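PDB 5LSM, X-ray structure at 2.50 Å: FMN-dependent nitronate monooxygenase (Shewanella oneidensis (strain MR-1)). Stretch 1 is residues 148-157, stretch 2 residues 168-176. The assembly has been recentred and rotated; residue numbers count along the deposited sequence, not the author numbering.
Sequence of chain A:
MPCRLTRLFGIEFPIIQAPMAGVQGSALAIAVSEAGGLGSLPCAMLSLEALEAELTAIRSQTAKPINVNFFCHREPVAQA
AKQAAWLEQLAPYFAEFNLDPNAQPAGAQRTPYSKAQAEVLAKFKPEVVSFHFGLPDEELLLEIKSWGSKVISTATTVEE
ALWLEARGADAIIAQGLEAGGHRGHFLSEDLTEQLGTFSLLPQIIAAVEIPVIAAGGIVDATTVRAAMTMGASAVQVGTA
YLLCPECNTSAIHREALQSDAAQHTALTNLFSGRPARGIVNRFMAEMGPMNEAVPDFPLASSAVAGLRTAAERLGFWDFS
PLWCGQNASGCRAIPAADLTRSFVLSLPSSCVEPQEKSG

Stretch 1 148-157: GSKVISTATT
Stretch 2 (168-176) GADAIIAQG

Asp170 fastens the entrance. With chi1 at -71° (m) and its CA-to-CB bond toward the first stretch, it accepts a nearly linear hydrogen bond from Val151 N to Asp170 OD2 (2.9 Å), while Asp170 N donates to Val151 O (2.7 Å). Asp170, just before the second strand, lends its short carboxylate to the backbone NH of Val151 in the first. The strands, 150-155 and 171-175, run parallel, their N-to-C directions 29° apart and their axes approaching to 4.5 Å.

The ladder then follows the parallel pattern: Ile173 N donates to Ser153 O at 2.8 Å, Ala155 N to Ile173 O at 2.7 Å, and Gln175 N to Ala155 O at a longer 3.2 Å and a more bent 144°. The register pairs Ile152 with Ala171, Ser153 with Ile172, Thr154 with Ile173 and Ala155 with Ala174, with CA-CA distances of 5.0, 5.5, 4.5 and 5.2 Å. Strand phi spans -81 to -154 and psi 99 to 168; Asp170 departs at -89/-27. Thr154 CA lies 3.3 Å from Ile173 O in a CA-H...O contact.

Side chains alternate between faces, all buried except Lys150. On one, Ile152 (p, t) sets CG2 3.6 Å from Ala171 CB and CD1 3.7 Å from CD1 of Ile173 (m, t). Thr154 (m) shares this face; with OG1 3.6 Å from Ile173 CB, its small branched side chain fills space beside the closest backbone pair. Gln175 (p, chi2 147°, chi3 -158°) makes a tight contact, CG 3.3 Å from Thr154 CG2. On the other, compact Ala155 brings CB 3.6 Å from CG2 of Ile172 (m, t), and Ser153 (t) satisfies its hydroxyl elsewhere in the structure.

Lys150 (m, m, t, m), its CA-to-CB bond sideways, folds back so that NZ donates to Gly148 O (3.1 Å). Gly148 (93/-8) and Gly168 (95/12) adopt positive phi, where a CB would jam against the preceding carbonyl. The contact buries 625 Å², both sides summed.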

# COMPACT_ATOMS: atom_id res chain seq x y z
N GLY A 148 -0.85 35.86 2.73
CA GLY A 148 -2.12 35.24 3.11
C GLY A 148 -2.22 33.77 2.73
O GLY A 148 -3.18 33.09 3.12
N SER A 149 -1.24 33.27 1.96
CA SER A 149 -1.28 31.92 1.41
C SER A 149 -1.21 30.89 2.51
O SER A 149 -0.47 31.06 3.47
CB SER A 149 -0.11 31.70 0.47
OG SER A 149 -0.06 32.70 -0.52
N LYS A 150 -2.05 29.87 2.42
CA LYS A 150 -1.88 28.69 3.25
C LYS A 150 -0.83 27.83 2.62
O LYS A 150 -0.76 27.73 1.39
CB LYS A 150 -3.19 27.89 3.36
CG LYS A 150 -4.37 28.70 3.83
CD LYS A 150 -4.15 29.24 5.23
CE LYS A 150 -5.27 30.21 5.62
NZ LYS A 150 -5.29 31.38 4.68
N VAL A 151 -0.04 27.18 3.45
CA VAL A 151 1.01 26.31 2.96
C VAL A 151 0.71 24.86 3.32
O VAL A 151 0.50 24.54 4.50
CB VAL A 151 2.36 26.71 3.56
CG1 VAL A 151 3.42 25.65 3.29
CG2 VAL A 151 2.81 28.05 2.99
N ILE A 152 0.75 23.99 2.31
CA ILE A 152 0.64 22.55 2.52
C ILE A 152 1.80 21.77 1.89
O ILE A 152 2.46 22.26 0.96
CB ILE A 152 -0.69 22.01 1.95
CG1 ILE A 152 -0.72 22.13 0.43
CG2 ILE A 152 -1.87 22.75 2.55
CD1 ILE A 152 -1.94 21.50 -0.18
N SER A 153 2.06 20.56 2.40
CA SER A 153 3.13 19.70 1.88
C SER A 153 2.82 18.24 2.09
O SER A 153 1.87 17.90 2.79
CB SER A 153 4.47 20.03 2.52
OG SER A 153 5.48 19.14 2.04
N THR A 154 3.60 17.38 1.44
CA THR A 154 3.29 15.96 1.41
C THR A 154 4.09 15.20 2.49
O THR A 154 5.26 15.45 2.70
CB THR A 154 3.51 15.37 -0.02
OG1 THR A 154 2.40 15.70 -0.87
CG2 THR A 154 3.64 13.86 0.03
N ALA A 155 3.41 14.35 3.25
CA ALA A 155 4.05 13.44 4.19
C ALA A 155 3.80 12.01 3.75
O ALA A 155 2.66 11.66 3.44
CB ALA A 155 3.46 13.63 5.57
N THR A 156 4.86 11.20 3.73
CA THR A 156 4.72 9.75 3.48
C THR A 156 4.93 8.89 4.71
O THR A 156 4.85 7.66 4.61
CB THR A 156 5.68 9.24 2.39
OG1 THR A 156 7.04 9.33 2.85
CG2 THR A 156 5.50 10.02 1.08
N THR A 157 5.19 9.51 5.85
CA THR A 157 5.25 8.82 7.12
C THR A 157 4.73 9.75 8.22
O THR A 157 4.59 10.95 8.02
CB THR A 157 6.71 8.45 7.49
OG1 THR A 157 7.49 9.65 7.59
CG2 THR A 157 7.32 7.50 6.47
N GLY A 168 5.42 24.64 10.54
CA GLY A 168 4.38 25.62 10.28
C GLY A 168 3.41 25.31 9.15
O GLY A 168 2.62 26.17 8.77
N ALA A 169 3.41 24.08 8.64
CA ALA A 169 2.46 23.74 7.57
C ALA A 169 1.05 23.98 8.07
O ALA A 169 0.79 23.89 9.26
CB ALA A 169 2.63 22.30 7.13
N ASP A 170 0.16 24.38 7.17
CA ASP A 170 -1.22 24.62 7.55
C ASP A 170 -2.03 23.35 7.42
O ASP A 170 -3.04 23.18 8.10
CB ASP A 170 -1.81 25.75 6.70
CG ASP A 170 -1.23 27.12 7.07
OD1 ASP A 170 -1.58 27.63 8.16
OD2 ASP A 170 -0.39 27.68 6.29
N ALA A 171 -1.59 22.46 6.52
CA ALA A 171 -2.19 21.13 6.35
C ALA A 171 -1.15 20.18 5.78
O ALA A 171 -0.17 20.61 5.16
CB ALA A 171 -3.39 21.20 5.42
N ILE A 172 -1.42 18.89 5.93
CA ILE A 172 -0.53 17.82 5.52
C ILE A 172 -1.23 16.98 4.47
O ILE A 172 -2.34 16.53 4.70
CB ILE A 172 -0.23 16.90 6.72
CG1 ILE A 172 0.52 17.68 7.79
CG2 ILE A 172 0.59 15.67 6.29
CD1 ILE A 172 0.79 16.87 9.04
N ILE A 173 -0.55 16.71 3.35
CA ILE A 173 -1.07 15.73 2.39
C ILE A 173 -0.46 14.36 2.72
O ILE A 173 0.75 14.16 2.60
CB ILE A 173 -0.72 16.10 0.93
CG1 ILE A 173 -1.22 17.50 0.55
CG2 ILE A 173 -1.33 15.08 -0.02
CD1 ILE A 173 -0.44 18.13 -0.58
N ALA A 174 -1.30 13.42 3.16
CA ALA A 174 -0.85 12.05 3.42
C ALA A 174 -0.93 11.23 2.15
O ALA A 174 -2.02 10.79 1.79
CB ALA A 174 -1.76 11.43 4.48
N GLN A 175 0.19 11.03 1.44
CA GLN A 175 0.12 10.16 0.23
C GLN A 175 0.56 8.75 0.48
O GLN A 175 1.73 8.48 0.70
CB GLN A 175 0.82 10.71 -1.02
CG GLN A 175 2.28 10.96 -0.84
CD GLN A 175 3.12 10.74 -2.09
OE1 GLN A 175 4.30 10.53 -1.98
NE2 GLN A 175 2.51 10.81 -3.26
N GLY A 176 -0.42 7.85 0.43
CA GLY A 176 -0.17 6.43 0.46
C GLY A 176 0.61 5.99 -0.75
O GLY A 176 0.59 6.64 -1.79